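Local coordinates for protein cytochrome (Paracoccus pantotrophus, PDB 2XTS) that forms, with its molybdenum-cofactor partner, the sulfane dehydrogenase SoxCD, which oxidises protein-bound sulfur, and probably carries electrons through the heme c of this cytochrome domain, at residues 91-96 with 103-108. Sequence-based numbering, arbitrary orientation.
Sequences DYVHRS and QTLSVD. With CA (calcium ion), chain X; HEC (heme c), chain U.
Val93 and Leu105 make the apolar part of the contact, over the heme. Val93 CG1 lies 3.5 Å from Leu105 CD1, a tight carbon pair, and both side chains also touch heme c. Leu105 CD1 packs on vinyl-derived carbon CBB, and Val93 CG1 and CG2 each lie 3.7 Å from heme CMB. Tyr92 makes no contact with 103-108 but packs on the same heme. With CG anti to the backbone N (chi1 -180°), its ring reaches the propionate-bearing side of the heme, where CE2 comes 3.4 Å from heme C2A; Ser96 CB lies over one ring face, toward its rim. Were Tyr92 replaced by an alanine, the heme edge at C2A would probably lose its aromatic neighbour, and a gap would be likely to open beside it.

Two waters make the polar link, for no direct hydrogen bond joins the segments. Both are hydrogen-bonded to His94 O. Water 1 accepts from Leu105 N at 3.2 Å, while water 2 is also hydrogen-bonded to Leu105 O at 2.8 Å. Water 2 also sits 3.3 Å above the centre of the His94 ring. The imidazole turns its edge to Ser106 O and Val107 N, and its ND1 is hydrogen-bonded to Thr110 OG1 of the next helix.

Gln103 packs its CG 3.3 Å from Arg95 O, and the two side chains run side by side. Arg95 NE forms a salt bridge with Glu172, and NH2 a hydrogen bond with the backbone O of Asp175, both of a neighbouring Sulfite dehydrogenase chain. Thr104 O binds a calcium ion at 2.2 Å, with three waters.

The segments belong to a c-type cytochrome domain. Met97, an axial ligand of the heme iron, follows Ser96 in the chain. The loop after it brings Gln103 beside Arg95 and Leu105 beside Val93. Ser106 then N-caps helix 107-120, where Leu105 packs on Ile113.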
# COMPACT_ATOMS: atom_id res chain seq x y z
N ASP D 91 31.24 24.04 -2.69
CA ASP D 91 30.57 23.03 -1.88
C ASP D 91 30.15 21.81 -2.68
O ASP D 91 30.42 20.70 -2.29
CB ASP D 91 29.39 23.75 -1.21
CG ASP D 91 28.65 22.93 -0.18
OD1 ASP D 91 28.98 21.75 0.04
OD2 ASP D 91 27.70 23.50 0.40
N TYR D 92 29.46 22.05 -3.79
CA TYR D 92 28.96 20.97 -4.60
C TYR D 92 30.14 20.14 -5.15
O TYR D 92 30.09 18.91 -5.15
CB TYR D 92 28.09 21.51 -5.74
CG TYR D 92 27.53 20.42 -6.64
CD1 TYR D 92 26.50 19.57 -6.19
CD2 TYR D 92 28.06 20.18 -7.89
CE1 TYR D 92 26.00 18.57 -7.02
CE2 TYR D 92 27.54 19.19 -8.68
CZ TYR D 92 26.51 18.38 -8.24
OH TYR D 92 26.03 17.42 -9.10
N VAL D 93 31.17 20.81 -5.68
CA VAL D 93 32.31 20.08 -6.22
C VAL D 93 32.95 19.21 -5.14
O VAL D 93 33.25 18.04 -5.35
CB VAL D 93 33.34 21.04 -6.87
CG1 VAL D 93 34.65 20.33 -7.13
CG2 VAL D 93 32.78 21.64 -8.16
N HIS D 94 33.18 19.82 -3.98
CA HIS D 94 33.85 19.12 -2.89
C HIS D 94 33.07 17.88 -2.44
O HIS D 94 33.66 16.84 -2.14
CB HIS D 94 34.04 20.10 -1.72
CG HIS D 94 34.92 19.60 -0.63
ND1 HIS D 94 36.29 19.56 -0.76
CD2 HIS D 94 34.65 19.16 0.62
CE1 HIS D 94 36.83 19.09 0.36
NE2 HIS D 94 35.85 18.84 1.21
N ARG D 95 31.75 18.01 -2.37
CA ARG D 95 30.88 16.97 -1.81
C ARG D 95 30.46 15.89 -2.78
O ARG D 95 30.23 14.77 -2.36
CB ARG D 95 29.64 17.64 -1.21
CG ARG D 95 28.61 16.70 -0.58
CD ARG D 95 29.11 15.91 0.61
NE ARG D 95 28.03 15.14 1.22
CZ ARG D 95 27.56 14.01 0.73
NH1 ARG D 95 28.08 13.51 -0.37
NH2 ARG D 95 26.55 13.38 1.33
N SER D 96 30.38 16.24 -4.07
CA SER D 96 29.61 15.45 -5.02
C SER D 96 30.25 15.18 -6.38
O SER D 96 29.68 14.43 -7.18
CB SER D 96 28.22 16.06 -5.21
OG SER D 96 27.50 16.07 -3.99
N GLN D 103 33.97 13.04 -3.31
CA GLN D 103 34.68 13.27 -2.05
C GLN D 103 36.13 12.80 -2.10
O GLN D 103 36.67 12.33 -1.10
CB GLN D 103 33.98 12.65 -0.83
CG GLN D 103 32.54 13.11 -0.68
CD GLN D 103 32.01 12.79 0.69
OE1 GLN D 103 31.17 11.89 0.89
NE2 GLN D 103 32.49 13.51 1.65
N THR D 104 36.74 12.93 -3.27
CA THR D 104 38.15 12.59 -3.45
C THR D 104 39.05 13.84 -3.59
O THR D 104 40.24 13.71 -3.77
CB THR D 104 38.32 11.67 -4.66
OG1 THR D 104 37.66 12.26 -5.78
CG2 THR D 104 37.77 10.27 -4.37
N LEU D 105 38.47 15.04 -3.50
CA LEU D 105 39.22 16.29 -3.62
C LEU D 105 39.55 16.86 -2.25
O LEU D 105 38.71 16.89 -1.35
CB LEU D 105 38.38 17.32 -4.35
CG LEU D 105 38.03 16.95 -5.79
CD1 LEU D 105 37.02 17.92 -6.34
CD2 LEU D 105 39.29 16.94 -6.64
N SER D 106 40.79 17.32 -2.09
CA SER D 106 41.17 18.05 -0.90
C SER D 106 40.59 19.46 -0.91
O SER D 106 40.07 19.94 -1.92
CB SER D 106 42.67 18.14 -0.79
OG SER D 106 43.19 19.01 -1.78
N VAL D 107 40.71 20.13 0.24
CA VAL D 107 40.31 21.52 0.33
C VAL D 107 41.08 22.37 -0.69
O VAL D 107 40.48 23.18 -1.39
CB VAL D 107 40.50 22.06 1.78
CG1 VAL D 107 40.48 23.58 1.84
CG2 VAL D 107 39.44 21.45 2.72
N ASP D 108 42.40 22.22 -0.76
CA ASP D 108 43.20 22.97 -1.71
C ASP D 108 42.83 22.64 -3.14
O ASP D 108 42.75 23.53 -3.99
CB ASP D 108 44.68 22.73 -1.48
CG ASP D 108 45.24 23.48 -0.27
OD1 ASP D 108 44.55 24.34 0.31
OD2 ASP D 108 46.42 23.20 0.05
CA CA X . 42.35 13.19 -4.21
FE HEC U . 30.58 16.97 -12.82
CHA HEC U . 27.42 18.19 -12.46
CHB HEC U . 31.84 19.85 -11.60
CHC HEC U . 33.65 15.59 -12.83
CHD HEC U . 29.38 14.37 -14.58
NA HEC U . 29.79 18.67 -12.17
C1A HEC U . 28.46 19.02 -12.16
C2A HEC U . 28.31 20.41 -11.73
C3A HEC U . 29.55 20.88 -11.50
C4A HEC U . 30.48 19.79 -11.76
CMA HEC U . 29.95 22.28 -10.99
CAA HEC U . 26.96 21.16 -11.61
CBA HEC U . 26.51 21.73 -12.96
CGA HEC U . 25.25 22.54 -12.89
O1A HEC U . 24.41 22.26 -12.04
O2A HEC U . 25.16 23.45 -13.74
NB HEC U . 32.37 17.59 -12.27
C1B HEC U . 32.71 18.81 -11.76
C2B HEC U . 34.10 18.75 -11.34
C3B HEC U . 34.59 17.58 -11.69
C4B HEC U . 33.53 16.82 -12.26
CMB HEC U . 34.83 20.01 -10.80
CAB HEC U . 36.01 17.05 -11.43
CBB HEC U . 36.37 17.18 -9.93
NC HEC U . 31.38 15.29 -13.56
C1C HEC U . 32.69 14.90 -13.50
C2C HEC U . 32.85 13.65 -14.20
C3C HEC U . 31.66 13.36 -14.72
C4C HEC U . 30.72 14.38 -14.33
CMC HEC U . 34.20 12.91 -14.39
CAC HEC U . 31.27 12.20 -15.63
CBC HEC U . 31.61 10.77 -15.32
ND HEC U . 28.76 16.37 -13.38
C1D HEC U . 28.45 15.20 -14.04
C2D HEC U . 27.05 15.00 -14.13
C3D HEC U . 26.46 16.15 -13.46
C4D HEC U . 27.55 16.97 -13.07
CMD HEC U . 26.25 13.84 -14.72
CAD HEC U . 24.98 16.40 -13.25
CBD HEC U . 24.56 15.78 -11.92
CGD HEC U . 23.11 15.96 -11.62
O1D HEC U . 22.42 16.74 -12.31
O2D HEC U . 22.66 15.41 -10.58
O HOH W 1 35.39 15.62 -4.10
O HOH W 2 36.12 16.05 -0.93
O HOH W 3 42.24 15.05 -5.91
O HOH W 4 43.61 15.21 -3.14
O HOH W 5 41.95 10.87 -3.88